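Local coordinates for protein CRISPR-associated endonuclease Cas9 (PDB 5X2H) that is an RNA-guided endonuclease that in its natural form cuts both strands of matching invading DNA with separate HNH and RuvC-like domains, at residues 437-449 with 496-508. Numbering follows the deposited sequence.
With nucleotides of chain B.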
loop_
_atom_site.group_PDB
_atom_site.type_symbol
_atom_site.label_atom_id
_atom_site.label_comp_id
_atom_site.label_asym_id
_atom_site.label_seq_id
_atom_site.Cartn_x
_atom_site.Cartn_y
_atom_site.Cartn_z
ATOM N N LYS A 437 -19.970 -18.550 18.288
ATOM C CA LYS A 437 -18.863 -17.967 19.032
ATOM C C LYS A 437 -17.872 -19.055 19.424
ATOM O O LYS A 437 -18.263 -20.163 19.803
ATOM C CB LYS A 437 -19.372 -17.238 20.277
ATOM C CG LYS A 437 -20.430 -16.189 19.977
ATOM C CD LYS A 437 -20.692 -15.294 21.174
ATOM C CE LYS A 437 -21.851 -14.349 20.904
ATOM N NZ LYS A 437 -21.693 -13.626 19.612
ATOM N N LYS A 438 -16.586 -18.731 19.333
ATOM C CA LYS A 438 -15.512 -19.694 19.518
ATOM C C LYS A 438 -14.811 -19.485 20.855
ATOM O O LYS A 438 -14.930 -18.435 21.493
ATOM C CB LYS A 438 -14.493 -19.595 18.377
ATOM C CG LYS A 438 -15.055 -19.947 17.011
ATOM C CD LYS A 438 -15.470 -21.406 16.955
ATOM C CE LYS A 438 -16.104 -21.757 15.618
ATOM N NZ LYS A 438 -16.466 -23.201 15.551
ATOM N N ASP A 439 -14.073 -20.517 21.276
ATOM C CA ASP A 439 -13.257 -20.406 22.483
ATOM C C ASP A 439 -12.116 -19.417 22.280
ATOM O O ASP A 439 -11.840 -18.583 23.149
ATOM C CB ASP A 439 -12.708 -21.778 22.878
ATOM C CG ASP A 439 -13.796 -22.748 23.286
ATOM O OD1 ASP A 439 -14.872 -22.287 23.720
ATOM O OD2 ASP A 439 -13.571 -23.972 23.177
ATOM N N PHE A 440 -11.436 -19.504 21.141
ATOM C CA PHE A 440 -10.373 -18.582 20.782
ATOM C C PHE A 440 -10.855 -17.645 19.684
ATOM O O PHE A 440 -11.733 -17.995 18.888
ATOM C CB PHE A 440 -9.124 -19.332 20.309
ATOM C CG PHE A 440 -8.572 -20.291 21.323
ATOM C CD1 PHE A 440 -7.733 -19.847 22.332
ATOM C CD2 PHE A 440 -8.886 -21.639 21.265
ATOM C CE1 PHE A 440 -7.222 -20.726 23.266
ATOM C CE2 PHE A 440 -8.377 -22.525 22.195
ATOM C CZ PHE A 440 -7.543 -22.067 23.197
ATOM N N LEU A 441 -10.280 -16.454 19.648
ATOM C CA LEU A 441 -10.656 -15.487 18.629
ATOM C C LEU A 441 -10.132 -15.956 17.277
ATOM O O LEU A 441 -8.919 -16.158 17.131
ATOM C CB LEU A 441 -10.110 -14.106 18.975
ATOM C CG LEU A 441 -10.688 -12.936 18.174
ATOM C CD1 LEU A 441 -12.194 -12.854 18.367
ATOM C CD2 LEU A 441 -10.024 -11.628 18.576
ATOM N N PRO A 442 -10.990 -16.161 16.284
ATOM C CA PRO A 442 -10.516 -16.636 14.980
ATOM C C PRO A 442 -9.788 -15.532 14.229
ATOM O O PRO A 442 -9.802 -14.360 14.611
ATOM C CB PRO A 442 -11.804 -17.043 14.263
ATOM C CG PRO A 442 -12.840 -16.148 14.857
ATOM C CD PRO A 442 -12.452 -15.981 16.305
ATOM N N ALA A 443 -9.145 -15.933 13.135
ATOM C CA ALA A 443 -8.441 -14.981 12.286
ATOM C C ALA A 443 -9.385 -13.877 11.833
ATOM O O ALA A 443 -10.500 -14.144 11.378
ATOM C CB ALA A 443 -7.844 -15.696 11.076
ATOM N N PHE A 444 -8.935 -12.628 11.974
ATOM C CA PHE A 444 -9.736 -11.489 11.542
ATOM C C PHE A 444 -10.093 -11.572 10.064
ATOM O O PHE A 444 -11.112 -11.009 9.647
ATOM C CB PHE A 444 -8.986 -10.186 11.837
ATOM C CG PHE A 444 -9.756 -8.951 11.480
ATOM C CD1 PHE A 444 -10.778 -8.498 12.298
ATOM C CD2 PHE A 444 -9.460 -8.243 10.328
ATOM C CE1 PHE A 444 -11.491 -7.361 11.972
ATOM C CE2 PHE A 444 -10.170 -7.103 9.997
ATOM C CZ PHE A 444 -11.186 -6.662 10.821
ATOM N N ASN A 445 -9.283 -12.278 9.269
ATOM C CA ASN A 445 -9.556 -12.468 7.851
ATOM C C ASN A 445 -10.819 -13.284 7.603
ATOM O O ASN A 445 -11.413 -13.168 6.526
ATOM C CB ASN A 445 -8.364 -13.154 7.183
ATOM C CG ASN A 445 -8.387 -13.036 5.671
ATOM O OD1 ASN A 445 -8.640 -11.964 5.124
ATOM N ND2 ASN A 445 -8.116 -14.141 4.989
ATOM N N GLU A 446 -11.239 -14.101 8.566
ATOM C CA GLU A 446 -12.376 -14.994 8.388
ATOM C C GLU A 446 -13.688 -14.398 8.880
ATOM O O GLU A 446 -14.711 -15.090 8.857
ATOM C CB GLU A 446 -12.113 -16.324 9.100
ATOM C CG GLU A 446 -10.741 -16.908 8.808
ATOM C CD GLU A 446 -10.515 -17.150 7.329
ATOM O OE1 GLU A 446 -10.940 -18.211 6.827
ATOM O OE2 GLU A 446 -9.919 -16.276 6.665
ATOM N N THR A 447 -13.685 -13.147 9.324
ATOM C CA THR A 447 -14.895 -12.465 9.755
ATOM C C THR A 447 -15.418 -11.572 8.637
ATOM O O THR A 447 -14.699 -11.235 7.693
ATOM C CB THR A 447 -14.631 -11.627 11.010
ATOM O OG1 THR A 447 -13.891 -10.452 10.655
ATOM C CG2 THR A 447 -13.833 -12.427 12.030
ATOM N N TYR A 448 -16.689 -11.184 8.754
ATOM C CA TYR A 448 -17.248 -10.265 7.767
ATOM C C TYR A 448 -16.773 -8.831 7.959
ATOM O O TYR A 448 -17.158 -7.963 7.169
ATOM C CB TYR A 448 -18.778 -10.315 7.788
ATOM C CG TYR A 448 -19.382 -10.493 9.159
ATOM C CD1 TYR A 448 -19.192 -9.540 10.151
ATOM C CD2 TYR A 448 -20.154 -11.607 9.460
ATOM C CE1 TYR A 448 -19.743 -9.696 11.407
ATOM C CE2 TYR A 448 -20.711 -11.773 10.712
ATOM C CZ TYR A 448 -20.501 -10.813 11.682
ATOM O OH TYR A 448 -21.050 -10.965 12.934
ATOM N N TYR A 449 -15.957 -8.561 8.980
ATOM C CA TYR A 449 -15.316 -7.262 9.127
ATOM C C TYR A 449 -14.076 -7.118 8.258
ATOM O O TYR A 449 -13.468 -6.042 8.252
ATOM C CB TYR A 449 -14.925 -7.017 10.587
ATOM C CG TYR A 449 -16.079 -6.928 11.558
ATOM C CD1 TYR A 449 -16.896 -5.805 11.598
ATOM C CD2 TYR A 449 -16.335 -7.957 12.457
ATOM C CE1 TYR A 449 -17.947 -5.717 12.492
ATOM C CE2 TYR A 449 -17.383 -7.876 13.356
ATOM C CZ TYR A 449 -18.186 -6.752 13.368
ATOM O OH TYR A 449 -19.230 -6.667 14.260
ATOM N N ARG A 496 -13.583 0.612 18.378
ATOM C CA ARG A 496 -14.926 0.114 18.107
ATOM C C ARG A 496 -14.891 -1.097 17.185
ATOM O O ARG A 496 -15.743 -1.987 17.295
ATOM C CB ARG A 496 -15.777 1.235 17.506
ATOM C CG ARG A 496 -17.211 0.849 17.200
ATOM C CD ARG A 496 -17.913 0.265 18.416
ATOM N NE ARG A 496 -17.904 1.175 19.558
ATOM C CZ ARG A 496 -18.591 0.971 20.677
ATOM N NH1 ARG A 496 -18.527 1.848 21.670
ATOM N NH2 ARG A 496 -19.350 -0.110 20.802
ATOM N N LEU A 497 -13.904 -1.159 16.288
ATOM C CA LEU A 497 -13.769 -2.310 15.403
ATOM C C LEU A 497 -13.311 -3.542 16.172
ATOM O O LEU A 497 -13.889 -4.626 16.028
ATOM C CB LEU A 497 -12.789 -1.988 14.275
ATOM C CG LEU A 497 -12.593 -3.074 13.217
ATOM C CD1 LEU A 497 -13.903 -3.362 12.493
ATOM C CD2 LEU A 497 -11.524 -2.650 12.237
ATOM N N VAL A 498 -12.264 -3.397 16.985
ATOM C CA VAL A 498 -11.772 -4.520 17.778
ATOM C C VAL A 498 -12.848 -5.005 18.740
ATOM O O VAL A 498 -12.990 -6.210 18.983
ATOM C CB VAL A 498 -10.481 -4.121 18.519
ATOM C CG1 VAL A 498 -10.086 -5.189 19.520
ATOM C CG2 VAL A 498 -9.352 -3.886 17.524
ATOM N N LEU A 499 -13.634 -4.077 19.288
ATOM C CA LEU A 499 -14.683 -4.447 20.232
ATOM C C LEU A 499 -15.783 -5.254 19.548
ATOM O O LEU A 499 -16.185 -6.313 20.045
ATOM C CB LEU A 499 -15.254 -3.189 20.888
ATOM C CG LEU A 499 -16.403 -3.354 21.885
ATOM C CD1 LEU A 499 -16.182 -2.464 23.100
ATOM C CD2 LEU A 499 -17.742 -3.036 21.231
ATOM N N ASN A 500 -16.287 -4.766 18.410
ATOM C CA ASN A 500 -17.328 -5.496 17.689
ATOM C C ASN A 500 -16.810 -6.836 17.183
ATOM O O ASN A 500 -17.541 -7.832 17.174
ATOM C CB ASN A 500 -17.852 -4.657 16.523
ATOM C CG ASN A 500 -18.621 -3.438 16.980
ATOM O OD1 ASN A 500 -19.401 -3.498 17.930
ATOM N ND2 ASN A 500 -18.407 -2.317 16.299
ATOM N N TYR A 501 -15.547 -6.873 16.755
ATOM C CA TYR A 501 -14.936 -8.115 16.297
ATOM C C TYR A 501 -14.778 -9.114 17.440
ATOM O O TYR A 501 -14.864 -10.326 17.219
ATOM C CB TYR A 501 -13.602 -7.777 15.624
ATOM C CG TYR A 501 -12.551 -8.863 15.506
ATOM C CD1 TYR A 501 -12.852 -10.125 15.006
ATOM C CD2 TYR A 501 -11.227 -8.589 15.830
ATOM C CE1 TYR A 501 -11.869 -11.098 14.883
ATOM C CE2 TYR A 501 -10.244 -9.546 15.707
ATOM C CZ TYR A 501 -10.564 -10.797 15.232
ATOM O OH TYR A 501 -9.569 -11.741 15.117
ATOM N N THR A 502 -14.597 -8.628 18.668
ATOM C CA THR A 502 -14.410 -9.536 19.793
ATOM C C THR A 502 -15.739 -10.085 20.303
ATOM O O THR A 502 -15.846 -11.283 20.591
ATOM C CB THR A 502 -13.654 -8.832 20.920
ATOM O OG1 THR A 502 -12.402 -8.341 20.422
ATOM C CG2 THR A 502 -13.388 -9.794 22.069
ATOM N N LYS A 503 -16.766 -9.240 20.414
ATOM C CA LYS A 503 -18.037 -9.711 20.953
ATOM C C LYS A 503 -18.861 -10.488 19.934
ATOM O O LYS A 503 -19.790 -11.199 20.328
ATOM C CB LYS A 503 -18.859 -8.541 21.502
ATOM C CG LYS A 503 -19.369 -7.546 20.470
ATOM C CD LYS A 503 -20.313 -6.551 21.137
ATOM C CE LYS A 503 -20.532 -5.304 20.293
ATOM N NZ LYS A 503 -21.302 -5.566 19.043
ATOM N N ASP A 504 -18.544 -10.378 18.645
ATOM C CA ASP A 504 -19.265 -11.147 17.639
ATOM C C ASP A 504 -18.744 -12.570 17.493
ATOM O O ASP A 504 -19.473 -13.429 16.986
ATOM C CB ASP A 504 -19.196 -10.453 16.277
ATOM C CG ASP A 504 -20.186 -9.314 16.144
ATOM O OD1 ASP A 504 -20.867 -8.990 17.139
ATOM O OD2 ASP A 504 -20.286 -8.748 15.035
ATOM N N TYR A 505 -17.510 -12.845 17.924
ATOM C CA TYR A 505 -16.862 -14.110 17.608
ATOM C C TYR A 505 -16.249 -14.845 18.792
ATOM O O TYR A 505 -15.825 -15.993 18.614
ATOM C CB TYR A 505 -15.767 -13.896 16.551
ATOM C CG TYR A 505 -16.315 -13.616 15.172
ATOM C CD1 TYR A 505 -16.565 -14.652 14.283
ATOM C CD2 TYR A 505 -16.594 -12.319 14.763
ATOM C CE1 TYR A 505 -17.072 -14.407 13.026
ATOM C CE2 TYR A 505 -17.103 -12.063 13.506
ATOM C CZ TYR A 505 -17.339 -13.112 12.641
ATOM O OH TYR A 505 -17.844 -12.870 11.386
ATOM N N LEU A 506 -16.182 -14.247 19.977
ATOM C CA LEU A 506 -15.565 -14.889 21.130
ATOM C C LEU A 506 -16.629 -15.309 22.135
ATOM O O LEU A 506 -17.563 -14.553 22.420
ATOM C CB LEU A 506 -14.552 -13.963 21.809
ATOM C CG LEU A 506 -13.627 -14.637 22.825
ATOM C CD1 LEU A 506 -12.610 -15.520 22.113
ATOM C CD2 LEU A 506 -12.931 -13.609 23.703
ATOM N N ASP A 507 -16.479 -16.518 22.671
ATOM C CA ASP A 507 -17.378 -17.030 23.696
ATOM C C ASP A 507 -16.787 -16.752 25.071
ATOM O O ASP A 507 -15.624 -17.077 25.330
ATOM C CB ASP A 507 -17.610 -18.530 23.509
ATOM C CG ASP A 507 -18.714 -19.062 24.400
ATOM O OD1 ASP A 507 -19.519 -18.251 24.901
ATOM O OD2 ASP A 507 -18.772 -20.293 24.601
ATOM N N PHE A 508 -17.588 -16.154 25.947
ATOM C CA PHE A 508 -17.149 -15.743 27.273
ATOM C C PHE A 508 -17.742 -16.649 28.345
ATOM O O PHE A 508 -18.615 -17.483 28.088
ATOM C CB PHE A 508 -17.540 -14.287 27.549
ATOM C CG PHE A 508 -16.742 -13.284 26.770
ATOM C CD1 PHE A 508 -17.119 -12.923 25.487
ATOM C CD2 PHE A 508 -15.619 -12.694 27.326
ATOM C CE1 PHE A 508 -16.387 -11.996 24.771
ATOM C CE2 PHE A 508 -14.882 -11.768 26.615
ATOM C CZ PHE A 508 -15.265 -11.418 25.336
ATOM P P G B 1 -21.238 5.751 18.942
ATOM O OP1 G B 1 -20.718 6.069 20.296
ATOM O OP2 G B 1 -20.359 5.907 17.754
ATOM O "O5'" G B 1 -21.773 4.251 18.963
ATOM C "C5'" G B 1 -21.074 3.235 19.667
ATOM C "C4'" G B 1 -21.867 1.954 19.710
ATOM O "O4'" G B 1 -23.036 2.131 20.553
ATOM C "C3'" G B 1 -22.437 1.484 18.380
ATOM O "O3'" G B 1 -21.498 0.785 17.584
ATOM C "C2'" G B 1 -23.622 0.634 18.811
ATOM O "O2'" G B 1 -23.182 -0.636 19.267
ATOM C "C1'" G B 1 -24.134 1.429 20.010
ATOM N N9 G B 1 -25.157 2.415 19.612
ATOM C C8 G B 1 -25.032 3.783 19.661
ATOM N N7 G B 1 -26.098 4.411 19.247
ATOM C C5 G B 1 -26.981 3.398 18.900
ATOM C C6 G B 1 -28.301 3.470 18.384
ATOM O O6 G B 1 -28.971 4.476 18.123
ATOM N N1 G B 1 -28.840 2.206 18.172
ATOM C C2 G B 1 -28.193 1.024 18.424
ATOM N N2 G B 1 -28.882 -0.093 18.153
ATOM N N3 G B 1 -26.963 0.940 18.906
ATOM C C4 G B 1 -26.419 2.158 19.120
ATOM P P G B 2 -21.547 0.908 15.981
ATOM O OP1 G B 2 -20.489 0.024 15.429
ATOM O OP2 G B 2 -21.566 2.349 15.624
ATOM O "O5'" G B 2 -22.966 0.294 15.586
ATOM C "C5'" G B 2 -23.223 -1.094 15.732
ATOM C "C4'" G B 2 -24.606 -1.470 15.257
ATOM O "O4'" G B 2 -25.620 -0.837 16.082
ATOM C "C3'" G B 2 -24.984 -1.048 13.847
ATOM O "O3'" G B 2 -24.416 -1.866 12.842
ATOM C "C2'" G B 2 -26.503 -1.109 13.893
ATOM O "O2'" G B 2 -26.954 -2.454 13.815
ATOM C "C1'" G B 2 -26.776 -0.587 15.304
ATOM N N9 G B 2 -27.050 0.861 15.285
ATOM C C8 G B 2 -26.233 1.898 15.663
ATOM N N7 G B 2 -26.790 3.068 15.496
ATOM C C5 G B 2 -28.045 2.787 14.966
ATOM C C6 G B 2 -29.106 3.646 14.577
ATOM O O6 G B 2 -29.157 4.880 14.621
ATOM N N1 G B 2 -30.200 2.931 14.094
ATOM C C2 G B 2 -30.270 1.563 13.998
ATOM N N2 G B 2 -31.411 1.058 13.505
ATOM N N3 G B 2 -29.290 0.752 14.357
ATOM C C4 G B 2 -28.217 1.427 14.828
#
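Tyr501 reaches from its helix into the bend of the 437-449 loop, where its OH donates to Pro442 O at 2.7 Å, almost in line with the carbonyl. CG lies anti to the backbone N (chi1 158°), which carries the ring between two apolar groups: Phe444 comes edge-on over one face, CD1 above the centre and the planes 79° apart, while Leu441 covers the opposite face. Leu441 CD2 comes within 3.5 Å of Tyr501 CZ.

Four residues on, the Tyr505 ring takes Thr447 CG2 over its face in a CH-pi contact, the methyl 3.6 Å from the centroid. Thr447 OG1 donates to Phe444 O and accepts a bent bond from Tyr449 N, an ST turn that leaves CG2 aimed at the ring. Tyr448 N donates weakly to Tyr505 OH, and a chi1 of 37° folds the Tyr448 ring back over that oxygen, 3.1 Å from its plane.

Asp504 OD2 gathers two phenols: Tyr449 OH at 2.5 Å, and Tyr448 OH at 3.1 Å from well above the carboxylate plane. Two hydroxyl donors on one oxygen would favour the charged carboxylate, though the 2.5 Å length itself is doubtful. Tyr448 OH also accepts a hydrogen bond from Asn434 N, which holds it in place. Asn500 sets CB against Tyr449 OH, and its ND2 bonds weakly to OP1 of G2 of chain B.

Lys438 N donates to Tyr505 O almost straight, and Asp507 N returns to Lys438 O at 2.7 Å, making a single beta bridge. The Lys437 chain bends at its end to bring NZ to Lys503 O. The whole is a loop clasped against helix 493-505, which packs on strands 481-485 and 530-532 of the RNase H-like RuvC fold.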